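Local coordinates for Lmo0488 protein (PDB 5TED) that binds shikimate through this effector-binding domain of QuiR, a LysR-type regulator that thereby activates transcription of protocatechuate biosynthesis genes, at residues 2-7 / 33-38; 104-109 / 133-138; 144-149 / 163-168. All blocks are in the same frame, centred on the assembly; numbering follows the deposited sequence.

Contact 1: residues 2-7 / 33-38; sequences HGNIDL and DITFSF
A beta-alpha-beta unit opens the effector-binding domain of this LysR-type regulator, a domain of the periplasmic-binding-protein class, and its two strands meet here in parallel, with helix 17-26 on the connection between them. In such pairing a residue bonds to two residues of the other strand, as Ile5 does to Thr35 and Ser37. Thr35 N donates a hydrogen bond to Gly3 O, Ile5 N to Thr35 O, Ser37 N to Ile5 O, and Leu7 N to Ser37 O, so that Thr35, Ile5 and Ser37 each use both N-H and C=O. The last bond is the straightest, 172° at the hydrogen, and runs almost along the carbonyl axis of Ser37. Ile5, Leu7, Phe36 and Phe38 occupy the apolar face. There Ile5 runs alongside the Phe36 ring, both leaving the sheet in the same direction, with Ile5 CB 3.9 Å from Phe36 CD2, while Ile5 CD1 reaches back to Ile34 CG2 at 3.7 Å. Leu7 CD2 comes to the edge of the Phe38 ring. Helix 17-26 packs on both phenylalanines, and Phe196 of helix 191-208 meets the Phe36 ring edge-to-face. The other face, carrying Asn4, Asp6, Thr35 and Ser37, is polar. Asn4 has CG anti to its backbone N (chi1 -179°), which swings the amide towards the neighbouring strand; its ND2 also makes a weak bond to Asp6 OD1. Water joins Asn4 OD1 to Ser37 OG, and in the carbonyl plane, on a lone pair, the same OD1 accepts the hydroxyl of Thr35, with OG1 2.8 Å away.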
# COMPACT_ATOMS: atom_id res chain seq x y z
N HIS A 2 -26.11 -14.67 -3.95
CA HIS A 2 -25.77 -14.21 -2.61
C HIS A 2 -24.48 -14.91 -2.19
O HIS A 2 -23.85 -15.61 -2.98
CB HIS A 2 -26.93 -14.44 -1.64
CG HIS A 2 -27.19 -15.88 -1.34
ND1 HIS A 2 -28.02 -16.66 -2.12
CD2 HIS A 2 -26.76 -16.68 -0.34
CE1 HIS A 2 -28.07 -17.88 -1.62
NE2 HIS A 2 -27.31 -17.92 -0.54
N GLY A 3 -24.07 -14.70 -0.95
CA GLY A 3 -22.78 -15.20 -0.54
C GLY A 3 -21.72 -14.12 -0.60
O GLY A 3 -21.95 -12.98 -1.03
N ASN A 4 -20.53 -14.52 -0.18
CA ASN A 4 -19.39 -13.64 -0.04
C ASN A 4 -18.31 -14.04 -1.03
O ASN A 4 -18.19 -15.21 -1.41
CB ASN A 4 -18.81 -13.71 1.37
CG ASN A 4 -17.62 -12.80 1.54
OD1 ASN A 4 -17.76 -11.58 1.58
ND2 ASN A 4 -16.42 -13.38 1.65
N ILE A 5 -17.53 -13.05 -1.46
CA ILE A 5 -16.38 -13.27 -2.33
C ILE A 5 -15.16 -12.69 -1.63
O ILE A 5 -15.12 -11.50 -1.30
CB ILE A 5 -16.55 -12.62 -3.71
CG1 ILE A 5 -17.72 -13.26 -4.45
CG2 ILE A 5 -15.22 -12.73 -4.51
CD1 ILE A 5 -18.14 -12.50 -5.69
N ASP A 6 -14.17 -13.54 -1.38
CA ASP A 6 -12.89 -13.07 -0.86
C ASP A 6 -11.96 -12.86 -2.04
O ASP A 6 -11.54 -13.82 -2.69
CB ASP A 6 -12.30 -14.06 0.13
CG ASP A 6 -13.09 -14.12 1.42
OD1 ASP A 6 -13.52 -13.05 1.91
OD2 ASP A 6 -13.29 -15.23 1.91
N LEU A 7 -11.63 -11.60 -2.30
CA LEU A 7 -10.85 -11.23 -3.47
C LEU A 7 -9.51 -10.67 -3.02
O LEU A 7 -9.46 -9.64 -2.33
CB LEU A 7 -11.62 -10.22 -4.31
CG LEU A 7 -10.91 -9.72 -5.55
CD1 LEU A 7 -10.80 -10.89 -6.56
CD2 LEU A 7 -11.73 -8.55 -6.08
N ASP A 33 -26.87 -8.37 -3.30
CA ASP A 33 -26.73 -9.02 -2.00
C ASP A 33 -25.39 -9.73 -1.82
O ASP A 33 -25.14 -10.28 -0.75
CB ASP A 33 -27.85 -10.03 -1.78
CG ASP A 33 -29.21 -9.36 -1.70
OD1 ASP A 33 -29.26 -8.14 -1.45
OD2 ASP A 33 -30.22 -10.08 -1.87
N ILE A 34 -24.55 -9.77 -2.86
CA ILE A 34 -23.23 -10.39 -2.71
C ILE A 34 -22.35 -9.49 -1.84
O ILE A 34 -22.44 -8.26 -1.91
CB ILE A 34 -22.61 -10.61 -4.09
CG1 ILE A 34 -23.47 -11.58 -4.90
CG2 ILE A 34 -21.13 -11.06 -3.97
CD1 ILE A 34 -23.03 -11.74 -6.32
N THR A 35 -21.53 -10.09 -0.99
CA THR A 35 -20.61 -9.29 -0.19
C THR A 35 -19.17 -9.63 -0.56
O THR A 35 -18.91 -10.68 -1.15
CB THR A 35 -20.82 -9.52 1.31
OG1 THR A 35 -20.44 -10.88 1.66
CG2 THR A 35 -22.28 -9.32 1.63
N PHE A 36 -18.25 -8.74 -0.22
CA PHE A 36 -16.84 -8.92 -0.53
C PHE A 36 -15.99 -8.67 0.71
O PHE A 36 -16.34 -7.87 1.58
CB PHE A 36 -16.33 -7.94 -1.59
CG PHE A 36 -16.83 -8.18 -2.98
CD1 PHE A 36 -18.07 -7.72 -3.38
CD2 PHE A 36 -16.01 -8.81 -3.91
CE1 PHE A 36 -18.51 -7.91 -4.69
CE2 PHE A 36 -16.44 -9.00 -5.22
CZ PHE A 36 -17.69 -8.55 -5.60
N SER A 37 -14.83 -9.33 0.75
CA SER A 37 -13.69 -8.89 1.55
C SER A 37 -12.50 -8.77 0.61
O SER A 37 -12.34 -9.59 -0.29
CB SER A 37 -13.41 -9.85 2.70
OG SER A 37 -14.21 -9.50 3.82
N PHE A 38 -11.74 -7.68 0.76
CA PHE A 38 -10.67 -7.33 -0.17
C PHE A 38 -9.31 -7.42 0.52
O PHE A 38 -9.11 -6.79 1.57
CB PHE A 38 -10.87 -5.92 -0.71
CG PHE A 38 -12.18 -5.73 -1.39
CD1 PHE A 38 -12.40 -6.30 -2.63
CD2 PHE A 38 -13.19 -4.99 -0.80
CE1 PHE A 38 -13.60 -6.13 -3.28
CE2 PHE A 38 -14.40 -4.84 -1.42
CZ PHE A 38 -14.60 -5.41 -2.68
O HOH W 1 -25.22 -12.33 0.57
O HOH W 2 -16.84 -10.15 3.72

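Contact 2: residues 104-109 / 133-138; sequences SYIFFS and CYVEED. With SKM ((3R,4S,5R)-3,4,5-trihydroxycyclohex-1-ene-1-carboxylic acid), chain D.
Strands 104-108 and 130-135 form the parallel pair of a second beta-alpha-beta unit, joined through helix 115-124, and the chain leaving the pair forms part of the shikimate pocket. Backbone bonds set the register: Phe107 uses both N and O, to Cys133 O and from Val135 N, the first nearly straight at 174°. Cys133 N reaches Tyr105 O only weakly, while Ser109 N approaches Val135 O from above the carbonyl plane. The strands continue a sheet into the second subunit, where another strand pairs with Cys133 and Tyr134.

Apolar contacts lie on one face, where Ile106 CG1 touches Cys133 SG and its CG2 lies 3.5 Å from Val135 CG1. On the opposite face the edge of the Tyr134 ring meets Phe108 O, and its CD1 lies 3.9 Å from Phe107 CB.

Ligand contacts gather at the C-terminal ends of the strands and just beyond. Phe108 CD1 lies 3.4 Å from shikimate O7. The same ring turns an edge to Glu136 O and, at CZ, to Asp138 OD2; the ring plane and the Asp138 carboxylate plane are 63° apart. Glu136 O accepts from shikimate O7 at 2.8 Å, whereas the Glu136 carboxylate turns to Thr111 and Tyr11. Asp138 spreads its oxygens over two ligand hydroxyls: OD2 accepts from shikimate O11 at 2.8 Å, and OD1 from shikimate O12 at 2.6 Å.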
# COMPACT_ATOMS: atom_id res chain seq x y z
N SER A 104 21.39 4.49 -9.69
CA SER A 104 20.99 3.56 -8.63
C SER A 104 19.46 3.41 -8.56
O SER A 104 18.72 4.40 -8.49
CB SER A 104 21.52 4.03 -7.28
OG SER A 104 21.10 3.14 -6.26
N TYR A 105 19.00 2.15 -8.52
CA TYR A 105 17.58 1.85 -8.53
C TYR A 105 17.02 1.65 -7.14
O TYR A 105 17.68 1.13 -6.23
CB TYR A 105 17.30 0.58 -9.33
CG TYR A 105 17.04 0.83 -10.79
CD1 TYR A 105 18.10 0.96 -11.68
CD2 TYR A 105 15.75 0.94 -11.27
CE1 TYR A 105 17.88 1.20 -13.02
CE2 TYR A 105 15.51 1.17 -12.61
CZ TYR A 105 16.58 1.28 -13.48
OH TYR A 105 16.35 1.53 -14.80
N ILE A 106 15.76 2.06 -7.00
CA ILE A 106 14.85 1.55 -5.98
C ILE A 106 14.11 0.43 -6.69
O ILE A 106 13.27 0.67 -7.56
CB ILE A 106 13.89 2.64 -5.49
CG1 ILE A 106 14.68 3.76 -4.81
CG2 ILE A 106 12.83 2.04 -4.56
CD1 ILE A 106 14.07 5.11 -5.03
N PHE A 107 14.47 -0.81 -6.37
CA PHE A 107 14.06 -2.00 -7.10
C PHE A 107 12.94 -2.73 -6.36
O PHE A 107 12.83 -2.64 -5.14
CB PHE A 107 15.26 -2.94 -7.26
CG PHE A 107 15.42 -3.51 -8.66
CD1 PHE A 107 15.80 -2.70 -9.71
CD2 PHE A 107 15.24 -4.87 -8.90
CE1 PHE A 107 15.98 -3.23 -10.99
CE2 PHE A 107 15.40 -5.40 -10.16
CZ PHE A 107 15.78 -4.58 -11.21
N PHE A 108 12.10 -3.43 -7.12
CA PHE A 108 11.09 -4.27 -6.49
C PHE A 108 11.73 -5.48 -5.83
O PHE A 108 12.65 -6.09 -6.38
CB PHE A 108 10.06 -4.75 -7.51
CG PHE A 108 9.02 -3.71 -7.85
CD1 PHE A 108 8.07 -3.33 -6.92
CD2 PHE A 108 9.03 -3.08 -9.09
CE1 PHE A 108 7.12 -2.36 -7.22
CE2 PHE A 108 8.09 -2.11 -9.39
CZ PHE A 108 7.13 -1.75 -8.47
N SER A 109 11.24 -5.84 -4.64
CA SER A 109 11.74 -7.02 -3.95
C SER A 109 11.32 -8.29 -4.68
O SER A 109 10.47 -8.27 -5.58
CB SER A 109 11.21 -7.07 -2.52
OG SER A 109 9.79 -7.09 -2.54
N CYS A 133 18.33 -0.06 -3.12
CA CYS A 133 17.46 -0.59 -2.08
C CYS A 133 16.32 -1.36 -2.72
O CYS A 133 16.10 -1.28 -3.93
CB CYS A 133 16.92 0.53 -1.18
SG CYS A 133 15.90 1.76 -2.04
N TYR A 134 15.60 -2.12 -1.90
CA TYR A 134 14.41 -2.81 -2.36
C TYR A 134 13.18 -2.29 -1.62
O TYR A 134 13.26 -1.89 -0.45
CB TYR A 134 14.50 -4.33 -2.15
CG TYR A 134 15.57 -5.05 -2.98
CD1 TYR A 134 15.31 -5.50 -4.26
CD2 TYR A 134 16.84 -5.28 -2.46
CE1 TYR A 134 16.27 -6.17 -5.01
CE2 TYR A 134 17.81 -5.95 -3.20
CZ TYR A 134 17.52 -6.39 -4.48
OH TYR A 134 18.46 -7.05 -5.23
N VAL A 135 12.04 -2.29 -2.33
CA VAL A 135 10.73 -2.02 -1.74
C VAL A 135 9.73 -2.96 -2.40
O VAL A 135 9.94 -3.44 -3.52
CB VAL A 135 10.24 -0.55 -1.89
CG1 VAL A 135 11.39 0.43 -1.77
CG2 VAL A 135 9.52 -0.35 -3.20
N GLU A 136 8.62 -3.19 -1.72
CA GLU A 136 7.56 -4.04 -2.25
C GLU A 136 6.41 -3.25 -2.86
O GLU A 136 5.99 -3.54 -3.98
CB GLU A 136 7.02 -4.97 -1.16
CG GLU A 136 5.87 -5.84 -1.69
CD GLU A 136 5.42 -6.89 -0.70
OE1 GLU A 136 4.36 -6.70 -0.07
OE2 GLU A 136 6.16 -7.91 -0.54
N GLU A 137 5.93 -2.23 -2.17
CA GLU A 137 4.71 -1.54 -2.56
C GLU A 137 5.02 -0.25 -3.32
O GLU A 137 6.07 0.37 -3.13
CB GLU A 137 3.86 -1.29 -1.32
CG GLU A 137 2.57 -0.60 -1.59
CD GLU A 137 2.68 0.88 -1.39
OE1 GLU A 137 3.72 1.32 -0.85
OE2 GLU A 137 1.73 1.60 -1.79
N ASP A 138 4.09 0.16 -4.19
CA ASP A 138 4.41 1.17 -5.21
C ASP A 138 4.50 2.56 -4.62
O ASP A 138 5.34 3.36 -5.05
CB ASP A 138 3.39 1.13 -6.33
CG ASP A 138 3.16 -0.28 -6.83
OD1 ASP A 138 2.44 -1.02 -6.14
OD2 ASP A 138 3.74 -0.64 -7.88
O12 SKM D . 2.39 -3.55 -6.47
C8 SKM D . 3.76 -3.88 -6.65
C6 SKM D . 4.11 -4.99 -5.91
O7 SKM D . 5.48 -5.33 -6.10
C5 SKM D . 3.26 -6.35 -6.31
C4 SKM D . 3.26 -6.61 -7.76
C1 SKM D . 2.91 -8.00 -8.32
O2 SKM D . 2.98 -9.00 -7.56
O3 SKM D . 2.57 -8.13 -9.54
C10 SKM D . 3.56 -5.41 -8.77
C9 SKM D . 4.05 -4.15 -8.29
O11 SKM D . 3.45 -3.15 -9.00

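Contact 3: residues 144-149 / 163-168; sequences LVSVDY and YNVKVL
Ser146, which has the most surface buried here, stands at the end of helix 138-146 and faces the turn that leads into strand 165-170. Its OG, anti to the backbone N (chi1 -163°), accepts a hydrogen bond from Asn164 N at 3.1 Å, bent to 142° at the hydrogen. Its CB meanwhile sits at the edge of the Tyr163 ring, 4.0 Å from CD2. The helix ends in a Schellman motif with Asp148 at C-prime: Tyr149 N bonds to Leu144 O and Asp148 N to Val145 O. Ser146 O accepts from two waters, both of which donate hydrogen bonds to it.

Val165 is the apolar half of the contact. Its CG1 comes within 3.7 Å of Ser146 CA and 3.8 Å of Val145 CG1, the two valine side chains set roughly perpendicular.

Asn164, the centre of an inverse gamma turn, supplies more than its N-H. One of the waters on Ser146 O also donates to Asn164 O, and the other accepts from Asn164 ND2. Nearby, the Tyr163 ring meets His16 of the second subunit.

One direct bond and two water bridges thus make the polar side a largely hydrated joint between helix end and turn, while Val145 and Val165 add an apolar contact, both also packing on Val82 of strand 69-84.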
# COMPACT_ATOMS: atom_id res chain seq x y z
N LEU A 144 10.27 7.28 -2.45
CA LEU A 144 11.73 7.40 -2.39
C LEU A 144 12.30 8.05 -3.64
O LEU A 144 13.28 8.80 -3.56
CB LEU A 144 12.36 6.03 -2.14
CG LEU A 144 12.11 5.44 -0.75
CD1 LEU A 144 12.42 3.96 -0.75
CD2 LEU A 144 12.98 6.16 0.29
N VAL A 145 11.69 7.81 -4.82
CA VAL A 145 12.18 8.50 -6.01
C VAL A 145 12.01 9.99 -5.85
O VAL A 145 12.87 10.78 -6.24
CB VAL A 145 11.47 8.01 -7.29
CG1 VAL A 145 12.01 8.80 -8.48
CG2 VAL A 145 11.69 6.55 -7.52
N SER A 146 10.90 10.40 -5.21
CA SER A 146 10.56 11.81 -5.05
C SER A 146 11.59 12.57 -4.21
O SER A 146 11.70 13.79 -4.36
CB SER A 146 9.18 11.91 -4.40
OG SER A 146 8.62 13.20 -4.58
N VAL A 147 12.33 11.88 -3.35
CA VAL A 147 13.42 12.51 -2.61
C VAL A 147 14.77 12.20 -3.27
O VAL A 147 15.82 12.36 -2.64
CB VAL A 147 13.41 12.13 -1.12
CG1 VAL A 147 12.12 12.63 -0.45
CG2 VAL A 147 13.55 10.63 -0.94
N ASP A 148 14.75 11.74 -4.52
CA ASP A 148 15.96 11.46 -5.29
C ASP A 148 16.87 10.47 -4.56
O ASP A 148 18.10 10.56 -4.65
CB ASP A 148 16.70 12.75 -5.66
CG ASP A 148 17.72 12.55 -6.79
OD1 ASP A 148 17.62 11.56 -7.53
OD2 ASP A 148 18.62 13.39 -6.94
N TYR A 149 16.26 9.53 -3.84
CA TYR A 149 17.01 8.44 -3.24
C TYR A 149 17.41 7.41 -4.29
O TYR A 149 18.33 6.62 -4.05
CB TYR A 149 16.20 7.79 -2.11
CG TYR A 149 17.05 6.86 -1.27
CD1 TYR A 149 18.12 7.34 -0.51
CD2 TYR A 149 16.81 5.50 -1.27
CE1 TYR A 149 18.92 6.47 0.25
CE2 TYR A 149 17.60 4.62 -0.52
CZ TYR A 149 18.64 5.11 0.24
OH TYR A 149 19.41 4.23 0.97
N TYR A 163 3.75 13.36 -7.25
CA TYR A 163 5.05 13.42 -6.60
C TYR A 163 5.99 14.25 -7.45
O TYR A 163 5.73 14.52 -8.63
CB TYR A 163 5.62 12.01 -6.37
CG TYR A 163 4.84 11.19 -5.37
CD1 TYR A 163 3.64 10.59 -5.74
CD2 TYR A 163 5.31 10.98 -4.09
CE1 TYR A 163 2.92 9.83 -4.85
CE2 TYR A 163 4.59 10.20 -3.17
CZ TYR A 163 3.39 9.63 -3.57
OH TYR A 163 2.65 8.85 -2.70
N ASN A 164 7.09 14.68 -6.84
CA ASN A 164 8.07 15.53 -7.53
C ASN A 164 8.98 14.65 -8.39
O ASN A 164 10.19 14.53 -8.15
CB ASN A 164 8.89 16.32 -6.52
CG ASN A 164 8.03 17.13 -5.59
OD1 ASN A 164 7.05 17.73 -6.01
ND2 ASN A 164 8.40 17.16 -4.31
N VAL A 165 8.38 14.05 -9.41
CA VAL A 165 9.07 13.09 -10.28
C VAL A 165 8.69 13.34 -11.73
O VAL A 165 7.63 13.89 -12.04
CB VAL A 165 8.74 11.62 -9.90
CG1 VAL A 165 9.18 11.30 -8.47
CG2 VAL A 165 7.25 11.33 -10.08
N LYS A 166 9.58 12.93 -12.62
CA LYS A 166 9.35 12.92 -14.06
C LYS A 166 9.13 11.48 -14.49
O LYS A 166 9.95 10.61 -14.16
CB LYS A 166 10.54 13.53 -14.80
CG LYS A 166 10.50 13.39 -16.32
CD LYS A 166 9.40 14.24 -16.94
CE LYS A 166 9.55 14.31 -18.46
NZ LYS A 166 10.65 15.22 -18.90
N VAL A 167 8.06 11.22 -15.24
CA VAL A 167 7.76 9.87 -15.72
C VAL A 167 8.24 9.76 -17.16
O VAL A 167 7.85 10.56 -18.02
CB VAL A 167 6.25 9.56 -15.60
CG1 VAL A 167 5.93 8.18 -16.16
CG2 VAL A 167 5.78 9.66 -14.15
N LEU A 168 9.10 8.78 -17.43
CA LEU A 168 9.72 8.60 -18.74
C LEU A 168 9.18 7.34 -19.38
O LEU A 168 9.24 6.26 -18.79
CB LEU A 168 11.24 8.48 -18.63
CG LEU A 168 11.90 9.63 -17.88
CD1 LEU A 168 13.31 9.29 -17.48
CD2 LEU A 168 11.83 10.90 -18.73
O HOH W 3 12.27 15.71 -6.40
O HOH W 4 10.71 15.85 -2.87

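From the N terminus, contact 1 closes first, pairing strands 4-10 and 35-41 around helix 17-26. Contact 2 does the same for a second beta-alpha-beta unit, pairing strands 104-108 and 130-135 around helix 115-124. Contact 3 then joins the end of helix 138-146 to the start of strand 165-170 across a connection containing strand 152-155. The three closures follow in series; none nests or crosses. Contacts 1 and 2 lie on opposite sides of the chain's centre, their own centres 33 Å apart. Contacts 2 and 3 touch: helix 138-146 comes after strand 130-135 in the chain, and Val135 CG1 packs on Leu144 CD1 at 3.8 Å. All three contacts also reach the second subunit.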